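Citrinin polyketide synthase (Monascus purpureus, PDB 5MPT) builds the keto-aldehyde precursor of the mycotoxin citrinin as a non-reducing polyketide synthase, of which this chain is the C-methyltransferase (CMeT) domain. Local coordinates at residues A[186-189]-A[190-193]; A[87-90]-A[91-94]; A[38-42]-A[43-47]. All coordinates share one frame; numbering follows the deposited sequence.

From the N terminus the chain meets contact 3 first, in the opening turns of helix 40-62, then contact 2 in helix 86-98, and finally contact 1 in helix 181-198. The three lie in series, none nested in or crossing another, and each closes only local helical turns. Contacts 3 and 2 fall within one helix-turn-helix region, yet their nearest atoms are about 12 Å apart. Contact 3 ties its helix to helix 121-131, and contact 2 ties its own to helices 321-327 and 149-154 and strand 102-105. Contact 1 belongs to the methyltransferase fold, where its helix packs on the seven-stranded sheet and on helix 221-231.

Contact 1. Residues A[186-189]-A[190-193]; sequences WIQQ and AEFF
A190 and E191 sit one turn on from W186 and I187 in helix 181-198, which packs on the seven-stranded sheet of the Rossmann-like methyltransferase fold; with Q189 they illustrate how a single turn can serve three environments. A190 N bonds to W186 O, and the small CB of A190 sits 3.5 Å from W186 O and as far from I187 O. That methyl meets L312 and L377 of the sheet and M224 of helix 221-231. Q189 accepts F193 N at its carbonyl O (3.0 Å), while its side chain reaches out fully extended. CG lies opposite the backbone N (chi1 -177°), and the far NE2 finds A24 O and T28 OG1, tying this helix to an earlier part of the chain.

E191 packs against helix 221-231. Its N bonds to I187 O (2.9 Å, N-H...O 160°), and its straight side chain runs back past that carbonyl, with CG 3.4 Å from I187 O. The carboxylate thereby comes beside the amide of Q188, whose chain bends at its second torsion to meet it, the two planes being turned 45° against each other. K223 NZ bridges the pair, by a salt bridge to E191 OE1 and a hydrogen bond to Q188 OE1, an arrangement consistent with a carboxylate kept charged. I187, on the same turn, brings its side chain to about 6 Å from the bound S-adenosyl-L-homocysteine. A water also bridges the two groups, accepting from Q188 NE2 and donating to E191 OE2, both at 2.8 Å.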
# COMPACT_ATOMS: atom_id res chain seq x y z
N TRP A 186 9.56 4.87 2.19
CA TRP A 186 9.78 3.71 3.04
C TRP A 186 10.50 2.58 2.33
O TRP A 186 11.18 1.80 2.99
CB TRP A 186 8.44 3.22 3.61
CG TRP A 186 7.97 4.14 4.68
CD1 TRP A 186 8.37 4.17 5.98
CD2 TRP A 186 7.04 5.22 4.52
NE1 TRP A 186 7.75 5.19 6.66
CE2 TRP A 186 6.92 5.84 5.79
CE3 TRP A 186 6.27 5.70 3.46
CZ2 TRP A 186 6.09 6.92 6.00
CZ3 TRP A 186 5.47 6.77 3.67
CH2 TRP A 186 5.37 7.36 4.95
N ILE A 187 10.42 2.52 1.00
CA ILE A 187 11.26 1.61 0.23
C ILE A 187 12.71 2.02 0.36
O ILE A 187 13.60 1.19 0.58
CB ILE A 187 10.80 1.57 -1.24
CG1 ILE A 187 9.36 1.04 -1.35
CG2 ILE A 187 11.75 0.69 -2.05
CD1 ILE A 187 8.76 1.08 -2.79
N GLN A 188 12.99 3.32 0.24
CA GLN A 188 14.34 3.80 0.43
C GLN A 188 14.82 3.50 1.84
O GLN A 188 15.98 3.13 2.04
CB GLN A 188 14.39 5.30 0.12
CG GLN A 188 15.77 5.88 0.03
CD GLN A 188 16.47 5.54 -1.27
OE1 GLN A 188 15.95 5.79 -2.36
NE2 GLN A 188 17.68 4.94 -1.16
N GLN A 189 13.96 3.66 2.83
CA GLN A 189 14.34 3.35 4.20
C GLN A 189 14.63 1.86 4.37
O GLN A 189 15.55 1.47 5.09
CB GLN A 189 13.23 3.83 5.14
CG GLN A 189 13.57 3.63 6.59
CD GLN A 189 12.45 4.06 7.50
OE1 GLN A 189 11.29 4.00 7.11
NE2 GLN A 189 12.77 4.48 8.72
N ALA A 190 13.87 1.01 3.69
CA ALA A 190 14.14 -0.41 3.74
C ALA A 190 15.48 -0.73 3.11
O ALA A 190 16.18 -1.63 3.60
CB ALA A 190 12.99 -1.19 3.08
N GLU A 191 15.85 -0.06 2.02
CA GLU A 191 17.20 -0.22 1.47
C GLU A 191 18.26 0.06 2.52
O GLU A 191 19.22 -0.70 2.66
CB GLU A 191 17.43 0.70 0.27
CG GLU A 191 16.52 0.44 -0.92
CD GLU A 191 16.77 1.47 -2.00
OE1 GLU A 191 15.81 2.22 -2.33
OE2 GLU A 191 17.92 1.55 -2.49
N PHE A 192 18.14 1.17 3.25
CA PHE A 192 19.11 1.53 4.28
C PHE A 192 19.18 0.47 5.37
O PHE A 192 20.28 0.03 5.78
CB PHE A 192 18.72 2.92 4.83
CG PHE A 192 19.60 3.39 5.94
CD1 PHE A 192 20.98 3.39 5.80
CD2 PHE A 192 19.04 3.84 7.12
CE1 PHE A 192 21.79 3.91 6.82
CE2 PHE A 192 19.84 4.31 8.16
CZ PHE A 192 21.21 4.35 8.01
N PHE A 193 18.03 -0.02 5.80
CA PHE A 193 17.99 -1.07 6.80
C PHE A 193 18.76 -2.29 6.31
O PHE A 193 19.63 -2.83 7.00
CB PHE A 193 16.54 -1.42 7.13
CG PHE A 193 16.39 -2.76 7.77
CD1 PHE A 193 16.94 -3.01 9.02
CD2 PHE A 193 15.70 -3.78 7.12
CE1 PHE A 193 16.84 -4.24 9.63
CE2 PHE A 193 15.58 -5.02 7.72
CZ PHE A 193 16.16 -5.27 8.98
O HOH W 1 18.76 4.01 -3.54

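Contact 2. Residues A[87-90]-A[91-94]; sequences RFMN and LIYG
R87 O takes the N-H of L91 at 3.2 Å, the first of the four i to i+4 bonds that join 87-90 to 91-94 within helix 86-98. F88 follows, with its O bonded to I92 N at 2.8 Å. Because CG of F88 stands opposite its own backbone N (chi1 -179°), the ring swings along the helix, and I92 CG1 comes over one face, 3.9 Å from the ring centroid and 14° off the normal: a CH-pi contact. The end of the same branch, I92 CD1, rests 3.8 Å from F88 CE1 near the rim. M89 folds back on itself at chi2 and chi3, which lays SD beside I92 CG1 and carries CE to 4.2 Å from Y93 CE2. Its carbonyl O bonds to Y93 N and also lies at the edge of the tyrosine ring, 3.2 Å from CD2. N90 completes the set, with its O receiving G94 N at 3.0 Å.

The side chains of F88, M89, I92 and Y93 meet several neighbouring elements. F88 touches L329 and W334. I92 meets F325 of helix 321-327 and F149 of helix 149-154, and M89 adds I153. Y93 bonds through OH to V79 N and packs on F60 of helix 40-62 and on strand 102-105.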
# COMPACT_ATOMS: atom_id res chain seq x y z
N ARG A 87 -20.10 -1.19 1.29
CA ARG A 87 -19.13 -0.73 2.28
C ARG A 87 -18.35 0.47 1.75
O ARG A 87 -18.13 1.46 2.47
CB ARG A 87 -18.19 -1.88 2.66
CG ARG A 87 -18.92 -2.99 3.45
CD ARG A 87 -18.06 -4.24 3.61
NE ARG A 87 -17.90 -4.91 2.34
CZ ARG A 87 -17.17 -6.00 2.14
NH1 ARG A 87 -16.52 -6.55 3.16
NH2 ARG A 87 -17.10 -6.53 0.93
N PHE A 88 -17.89 0.39 0.50
CA PHE A 88 -17.24 1.53 -0.16
C PHE A 88 -18.12 2.77 -0.15
O PHE A 88 -17.66 3.87 0.20
CB PHE A 88 -16.89 1.10 -1.59
CG PHE A 88 -16.20 2.15 -2.40
CD1 PHE A 88 -15.13 2.86 -1.91
CD2 PHE A 88 -16.61 2.39 -3.70
CE1 PHE A 88 -14.49 3.79 -2.69
CE2 PHE A 88 -15.97 3.30 -4.48
CZ PHE A 88 -14.89 4.00 -3.97
N MET A 89 -19.39 2.64 -0.54
CA MET A 89 -20.19 3.84 -0.64
C MET A 89 -20.47 4.45 0.72
O MET A 89 -20.64 5.67 0.82
CB MET A 89 -21.48 3.57 -1.41
CG MET A 89 -21.19 3.30 -2.89
SD MET A 89 -20.41 4.68 -3.73
CE MET A 89 -21.66 5.96 -3.52
N ASN A 90 -20.51 3.64 1.77
CA ASN A 90 -20.59 4.23 3.11
C ASN A 90 -19.33 5.04 3.43
O ASN A 90 -19.40 6.09 4.09
CB ASN A 90 -20.81 3.13 4.15
CG ASN A 90 -22.16 2.46 4.00
OD1 ASN A 90 -23.15 3.08 3.58
ND2 ASN A 90 -22.21 1.17 4.33
N LEU A 91 -18.17 4.59 2.96
CA LEU A 91 -16.94 5.37 3.10
C LEU A 91 -17.00 6.64 2.25
O LEU A 91 -16.59 7.72 2.70
CB LEU A 91 -15.74 4.52 2.70
CG LEU A 91 -14.30 4.97 2.94
CD1 LEU A 91 -13.44 3.71 3.07
CD2 LEU A 91 -13.81 5.84 1.79
N ILE A 92 -17.56 6.53 1.04
CA ILE A 92 -17.71 7.69 0.15
C ILE A 92 -18.61 8.75 0.78
O ILE A 92 -18.32 9.96 0.73
CB ILE A 92 -18.26 7.22 -1.21
CG1 ILE A 92 -17.19 6.44 -1.98
CG2 ILE A 92 -18.76 8.44 -2.04
CD1 ILE A 92 -15.93 7.28 -2.33
N TYR A 93 -19.76 8.33 1.31
CA TYR A 93 -20.63 9.29 1.98
C TYR A 93 -19.94 9.87 3.20
O TYR A 93 -20.14 11.05 3.53
CB TYR A 93 -21.95 8.64 2.38
CG TYR A 93 -22.96 8.65 1.28
CD1 TYR A 93 -23.70 9.79 1.03
CD2 TYR A 93 -23.16 7.54 0.48
CE1 TYR A 93 -24.60 9.82 0.01
CE2 TYR A 93 -24.06 7.57 -0.53
CZ TYR A 93 -24.78 8.71 -0.77
OH TYR A 93 -25.70 8.73 -1.78
N GLY A 94 -19.18 9.05 3.89
CA GLY A 94 -18.35 9.56 4.97
C GLY A 94 -17.43 10.67 4.52
O GLY A 94 -17.27 11.68 5.22

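Contact 3. Residues A[38-42]-A[43-47]; sequences GTYYN and EVMPR. With EDO (1,2-ethanediol), chain C.
A wider, pi-type turn begins helix 40-62, within the helix-turn-helix region, and joins Y40 to M45. M45 N, five residues on, bonds to Y40 O at 2.8 Å (N-H...O 163°). Y40 O also accepts V44 N, which stands above the carbonyl plane, so two donors grip one oxygen. T39 O behaves similarly, taking E43 N at 2.8 Å and, weakly, V44 N. P46 has no N-H to continue the series, and its CD instead rests 3.3 Å from Y41 O, where the helix kinks.

M45 CG lies 3.5 Å from Y40 CE2, and SD approaches the Y40 ring obliquely, 4.8 Å from its centroid, in a Met-aromatic contact; a bend at chi3 (49°) turns CE toward Y41, whose ring SD meets in a second one. V44 comes against CD1 and CE1 of the Y40 ring, while M45 meets CD2 and CE2; the two lie over the same side of the ring plane. Y40 OH is held by E138 and W322. A water bridges T39 and E43, accepting from T39 OG1 (2.6 Å) and donating to E43 OE1 (2.8 Å). T39 OG1 accepts a hydrogen bond from O1 of a 1,2-ethanediol (2.8 Å), probably a crystallisation additive, which further bonds to E132 and H135. The whole exemplifies a helix start with a pi-type turn, followed by a kink at P46 and at R47, whose N turns to V44 O.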
# COMPACT_ATOMS: atom_id res chain seq x y z
N GLY A 38 7.74 15.65 3.17
CA GLY A 38 7.54 16.39 4.40
C GLY A 38 6.45 17.45 4.39
O GLY A 38 6.16 18.00 5.45
N THR A 39 5.79 17.69 3.27
CA THR A 39 4.60 18.52 3.27
C THR A 39 3.37 17.74 2.88
O THR A 39 2.32 18.35 2.65
CB THR A 39 4.74 19.70 2.32
OG1 THR A 39 4.99 19.21 0.99
CG2 THR A 39 5.88 20.60 2.75
N TYR A 40 3.46 16.42 2.81
CA TYR A 40 2.39 15.65 2.17
C TYR A 40 1.10 15.70 2.98
O TYR A 40 0.02 15.93 2.42
CB TYR A 40 2.85 14.22 1.95
CG TYR A 40 2.01 13.42 0.95
CD1 TYR A 40 2.24 13.54 -0.42
CD2 TYR A 40 1.04 12.51 1.36
CE1 TYR A 40 1.49 12.83 -1.34
CE2 TYR A 40 0.31 11.77 0.43
CZ TYR A 40 0.57 11.91 -0.91
OH TYR A 40 -0.12 11.19 -1.82
N TYR A 41 1.18 15.44 4.29
CA TYR A 41 -0.05 15.38 5.08
C TYR A 41 -0.75 16.73 5.12
O TYR A 41 -1.97 16.81 4.93
CB TYR A 41 0.27 14.89 6.49
CG TYR A 41 -0.94 14.71 7.39
CD1 TYR A 41 -1.69 13.53 7.35
CD2 TYR A 41 -1.34 15.71 8.27
CE1 TYR A 41 -2.80 13.36 8.17
CE2 TYR A 41 -2.45 15.54 9.08
CZ TYR A 41 -3.17 14.37 9.02
OH TYR A 41 -4.27 14.22 9.84
N ASN A 42 -0.00 17.80 5.34
CA ASN A 42 -0.63 19.10 5.55
C ASN A 42 -0.85 19.89 4.28
O ASN A 42 -1.70 20.77 4.27
CB ASN A 42 0.23 19.92 6.51
CG ASN A 42 0.15 19.40 7.93
OD1 ASN A 42 -0.91 18.99 8.40
ND2 ASN A 42 1.28 19.40 8.63
N GLU A 43 -0.10 19.63 3.21
CA GLU A 43 -0.22 20.46 2.01
C GLU A 43 -0.68 19.74 0.75
O GLU A 43 -1.32 20.36 -0.09
CB GLU A 43 1.11 21.17 1.71
CG GLU A 43 1.55 22.16 2.77
CD GLU A 43 2.81 22.93 2.36
OE1 GLU A 43 3.07 23.06 1.14
OE2 GLU A 43 3.54 23.39 3.27
N VAL A 44 -0.38 18.46 0.58
CA VAL A 44 -0.72 17.74 -0.63
C VAL A 44 -2.02 17.00 -0.46
O VAL A 44 -2.93 17.15 -1.28
CB VAL A 44 0.43 16.78 -1.03
CG1 VAL A 44 0.22 16.26 -2.42
CG2 VAL A 44 1.75 17.51 -1.01
N MET A 45 -2.17 16.29 0.66
CA MET A 45 -3.35 15.45 0.85
C MET A 45 -4.66 16.24 0.90
O MET A 45 -5.65 15.73 0.37
CB MET A 45 -3.20 14.60 2.13
CG MET A 45 -2.37 13.36 1.93
SD MET A 45 -2.08 12.38 3.45
CE MET A 45 -3.82 12.31 4.01
N PRO A 46 -4.74 17.43 1.50
CA PRO A 46 -6.01 18.18 1.40
C PRO A 46 -6.37 18.48 -0.04
O PRO A 46 -7.56 18.51 -0.37
CB PRO A 46 -5.73 19.44 2.22
CG PRO A 46 -4.67 18.97 3.23
CD PRO A 46 -3.80 18.05 2.44
N ARG A 47 -5.38 18.60 -0.92
CA ARG A 47 -5.69 18.92 -2.31
C ARG A 47 -6.16 17.68 -3.04
O ARG A 47 -7.10 17.75 -3.84
CB ARG A 47 -4.48 19.54 -3.01
CG ARG A 47 -4.07 20.86 -2.39
CD ARG A 47 -2.86 21.47 -3.07
NE ARG A 47 -3.19 21.98 -4.39
CZ ARG A 47 -2.34 22.62 -5.19
NH1 ARG A 47 -1.09 22.84 -4.80
NH2 ARG A 47 -2.77 23.07 -6.38
C1 EDO C . 8.08 18.60 -1.29
O1 EDO C . 7.55 19.32 -0.18
C2 EDO C . 6.99 18.43 -2.34
O2 EDO C . 5.75 18.13 -1.68
O HOH W 2 4.09 21.11 -0.54